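Local coordinates for oxidase/hydroxylase (Streptomyces hygroscopicus subsp. hygroscopicus, PDB 4XCB), which acts as a 2-oxoglutarate-dependent, metal-binding oxygenase of the phytanoyl-CoA dioxygenase family that binds hygromycin B and takes part in oxidative cyclization during orthosomycin biosynthesis, at the interface of chains A and B. Sequence-based numbering; all coordinates share one arbitrary frame. Chains: chain A/B, oxidase/hydroxylase.

The interface of chains A and B. Residues chain A 84, 128, 135-137; chain B 121-123, 126.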
ATOM      1  N   GLN A  84      -9.795 -11.237  11.453  1.00 10.41           N
ATOM      2  CA  GLN A  84      -9.316 -12.582  11.103  1.00  8.68           C
ATOM      3  C   GLN A  84      -9.871 -13.556  12.131  1.00 11.63           C
ATOM      4  O   GLN A  84     -10.217 -13.136  13.239  1.00 11.91           O
ATOM      5  CB  GLN A  84      -7.789 -12.661  11.120  1.00 12.17           C
ATOM      6  CG  GLN A  84      -7.101 -11.694  10.202  1.00  9.19           C
ATOM      7  CD  GLN A  84      -7.079 -12.187   8.768  1.00  9.45           C
ATOM      8  OE1 GLN A  84      -6.278 -13.032   8.400  1.00 11.47           O
ATOM      9  NE2 GLN A  84      -7.944 -11.625   7.951  1.00 10.40           N
ATOM     10  N   THR A 128      -2.923  -3.626   7.496  1.00  9.67           N
ATOM     11  CA  THR A 128      -3.453  -3.076   6.267  1.00 11.14           C
ATOM     12  C   THR A 128      -4.938  -2.763   6.396  1.00 11.77           C
ATOM     13  O   THR A 128      -5.525  -2.840   7.483  1.00 13.03           O
ATOM     14  CB  THR A 128      -3.167  -4.054   5.095  1.00 11.59           C
ATOM     15  OG1 THR A 128      -3.461  -3.444   3.835  1.00 14.51           O
ATOM     16  CG2 THR A 128      -3.972  -5.306   5.232  1.00  9.93           C
ATOM     17  N   TYR A 135      -7.233  -4.559   9.070  1.00 11.01           N
ATOM     18  CA  TYR A 135      -6.610  -5.849   9.295  1.00  9.11           C
ATOM     19  C   TYR A 135      -5.286  -5.648  10.040  1.00 10.96           C
ATOM     20  O   TYR A 135      -4.249  -5.447   9.424  1.00 12.09           O
ATOM     21  CB  TYR A 135      -6.389  -6.577   7.962  1.00  8.64           C
ATOM     22  CG  TYR A 135      -7.671  -6.933   7.255  1.00  9.15           C
ATOM     23  CD1 TYR A 135      -8.364  -8.097   7.581  1.00 11.29           C
ATOM     24  CD2 TYR A 135      -8.193  -6.115   6.267  1.00 12.57           C
ATOM     25  CE1 TYR A 135      -9.540  -8.449   6.927  1.00 10.70           C
ATOM     26  CE2 TYR A 135      -9.375  -6.456   5.602  1.00 11.15           C
ATOM     27  CZ  TYR A 135     -10.045  -7.620   5.945  1.00  9.00           C
ATOM     28  OH  TYR A 135     -11.225  -7.973   5.322  1.00 12.09           O
ATOM     29  N   CYS A 136      -5.334  -5.663  11.372  1.00 12.06           N
ATOM     30  CA  CYS A 136      -4.124  -5.539  12.184  1.00 10.00           C
ATOM     31  C   CYS A 136      -3.822  -6.871  12.828  1.00 12.74           C
ATOM     32  O   CYS A 136      -4.646  -7.395  13.565  1.00 17.23           O
ATOM     33  CB  CYS A 136      -4.278  -4.473  13.269  1.00 12.87           C
ATOM     34  SG  CYS A 136      -4.851  -2.886  12.641  1.00 15.47           S
ATOM     35  N   PRO A 137      -2.637  -7.423  12.558  1.00 10.75           N
ATOM     36  CA  PRO A 137      -2.430  -8.801  13.016  1.00 10.75           C
ATOM     37  C   PRO A 137      -2.081  -8.942  14.505  1.00 12.29           C
ATOM     38  O   PRO A 137      -2.192 -10.059  15.013  1.00 14.04           O
ATOM     39  CB  PRO A 137      -1.277  -9.282  12.137  1.00 15.46           C
ATOM     40  CG  PRO A 137      -0.514  -8.054  11.832  1.00 11.61           C
ATOM     41  CD  PRO A 137      -1.525  -6.941  11.723  1.00 10.09           C
TER
ATOM     42  N   ARG B 121      -9.101 -10.220   3.158  1.00 14.55           N
ATOM     43  CA  ARG B 121      -7.653 -10.348   3.297  1.00 13.03           C
ATOM     44  C   ARG B 121      -7.340 -11.553   4.158  1.00 10.48           C
ATOM     45  O   ARG B 121      -8.051 -11.805   5.120  1.00 10.53           O
ATOM     46  CB  ARG B 121      -7.051  -9.093   3.922  1.00 12.69           C
ATOM     47  CG  ARG B 121      -6.944  -7.927   2.951  1.00 14.60           C
ATOM     48  CD  ARG B 121      -5.688  -8.112   2.098  1.00 19.04           C
ATOM     49  NE  ARG B 121      -5.526  -7.072   1.090  1.00 20.26           N
ATOM     50  CZ  ARG B 121      -6.181  -7.057  -0.066  1.00 17.04           C
ATOM     51  NH1 ARG B 121      -7.046  -8.023  -0.344  1.00 18.86           N
ATOM     52  NH2 ARG B 121      -5.970  -6.087  -0.942  1.00 19.77           N
ATOM     53  N   ASP B 122      -6.329 -12.335   3.769  1.00 12.38           N
ATOM     54  CA  ASP B 122      -5.805 -13.425   4.605  1.00 12.07           C
ATOM     55  C   ASP B 122      -4.410 -13.000   5.030  1.00 10.52           C
ATOM     56  O   ASP B 122      -3.506 -12.944   4.190  1.00 10.59           O
ATOM     57  CB  ASP B 122      -5.762 -14.748   3.834  1.00 12.03           C
ATOM     58  CG  ASP B 122      -5.336 -15.941   4.710  1.00 12.59           C
ATOM     59  OD1 ASP B 122      -4.666 -15.734   5.749  1.00 14.18           O
ATOM     60  OD2 ASP B 122      -5.680 -17.089   4.352  1.00 15.27           O
ATOM     61  N   LEU B 123      -4.217 -12.676   6.306  1.00 10.60           N
ATOM     62  CA  LEU B 123      -2.944 -12.069   6.693  1.00 10.20           C
ATOM     63  C   LEU B 123      -1.779 -13.073   6.651  1.00 10.69           C
ATOM     64  O   LEU B 123      -0.618 -12.681   6.760  1.00 12.78           O
ATOM     65  CB  LEU B 123      -3.047 -11.416   8.072  1.00 10.67           C
ATOM     66  CG  LEU B 123      -3.992 -10.218   8.079  1.00  9.29           C
ATOM     67  CD1 LEU B 123      -3.938  -9.615   9.440  1.00  9.89           C
ATOM     68  CD2 LEU B 123      -3.583  -9.200   7.020  1.00 13.68           C
ATOM     69  N   THR B 126      -0.633 -12.135   3.109  1.00  9.52           N
ATOM     70  CA  THR B 126      -0.587 -10.714   2.769  1.00  8.21           C
ATOM     71  C   THR B 126       0.850 -10.229   2.824  1.00  9.71           C
ATOM     72  O   THR B 126       1.530 -10.349   3.850  1.00 10.70           O
ATOM     73  CB  THR B 126      -1.481  -9.911   3.711  1.00  8.87           C
ATOM     74  OG1 THR B 126      -2.831 -10.343   3.530  1.00 13.14           O
ATOM     75  CG2 THR B 126      -1.407  -8.421   3.404  1.00 13.13           C
TER
HETATM   76  O   HOH W   1      -4.826  -4.358   1.417  1.00 21.14           O
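A:Gln84 reads the backbone of the B121-123 loop with both ends of its carboxamide. Its OE1 accepts the amide N of B:Leu123 at 3.0 Å in a nearly straight bond (175° at H), although the donor lies above the carbonyl plane. NE2 gives a hydrogen to the main-chain O of B:Arg121 at 2.8 Å, and that oxygen lies almost in the plane of the glutamine amide. The two bonds bracket B:Asp122 and fix the amide's rotation; the bend at chi2 (-81°) turns the carboxamide toward the loop. An alanine in place of A:Gln84 would probably leave B:Leu123 N and B:Arg121 O without their partners across the interface and uncover one flank of the leucine. That leucine, B:Leu123, points its isobutyl group back into chain A, where CG lies 3.7 Å from A:Gln84 CD. Its CD1 meets CB of A:Pro137 at 3.8 Å, while CD2 reaches CB of A:Tyr135. Farther along, the A:Tyr135 ring takes B:Arg121 CB over the middle of one face, 3.7 Å from the centroid, a CH-pi contact. The arginine chain crosses the tyrosine at roughly a right angle and runs out past the ring until NE stands near A:Thr128, with the guanidinium head continuing beyond it. There a water joins B:Arg121 NE to the A:Thr128 hydroxyl. This patch belongs to a two-fold symmetric interface, so its twin recurs with the chains exchanged; the pairing may or may not persist in solution. Behind the contact, the chain B loop is braced from within: the B:Thr126 hydroxyl OG1 donates to the backbone O of B:Asp122 at 2.8 Å.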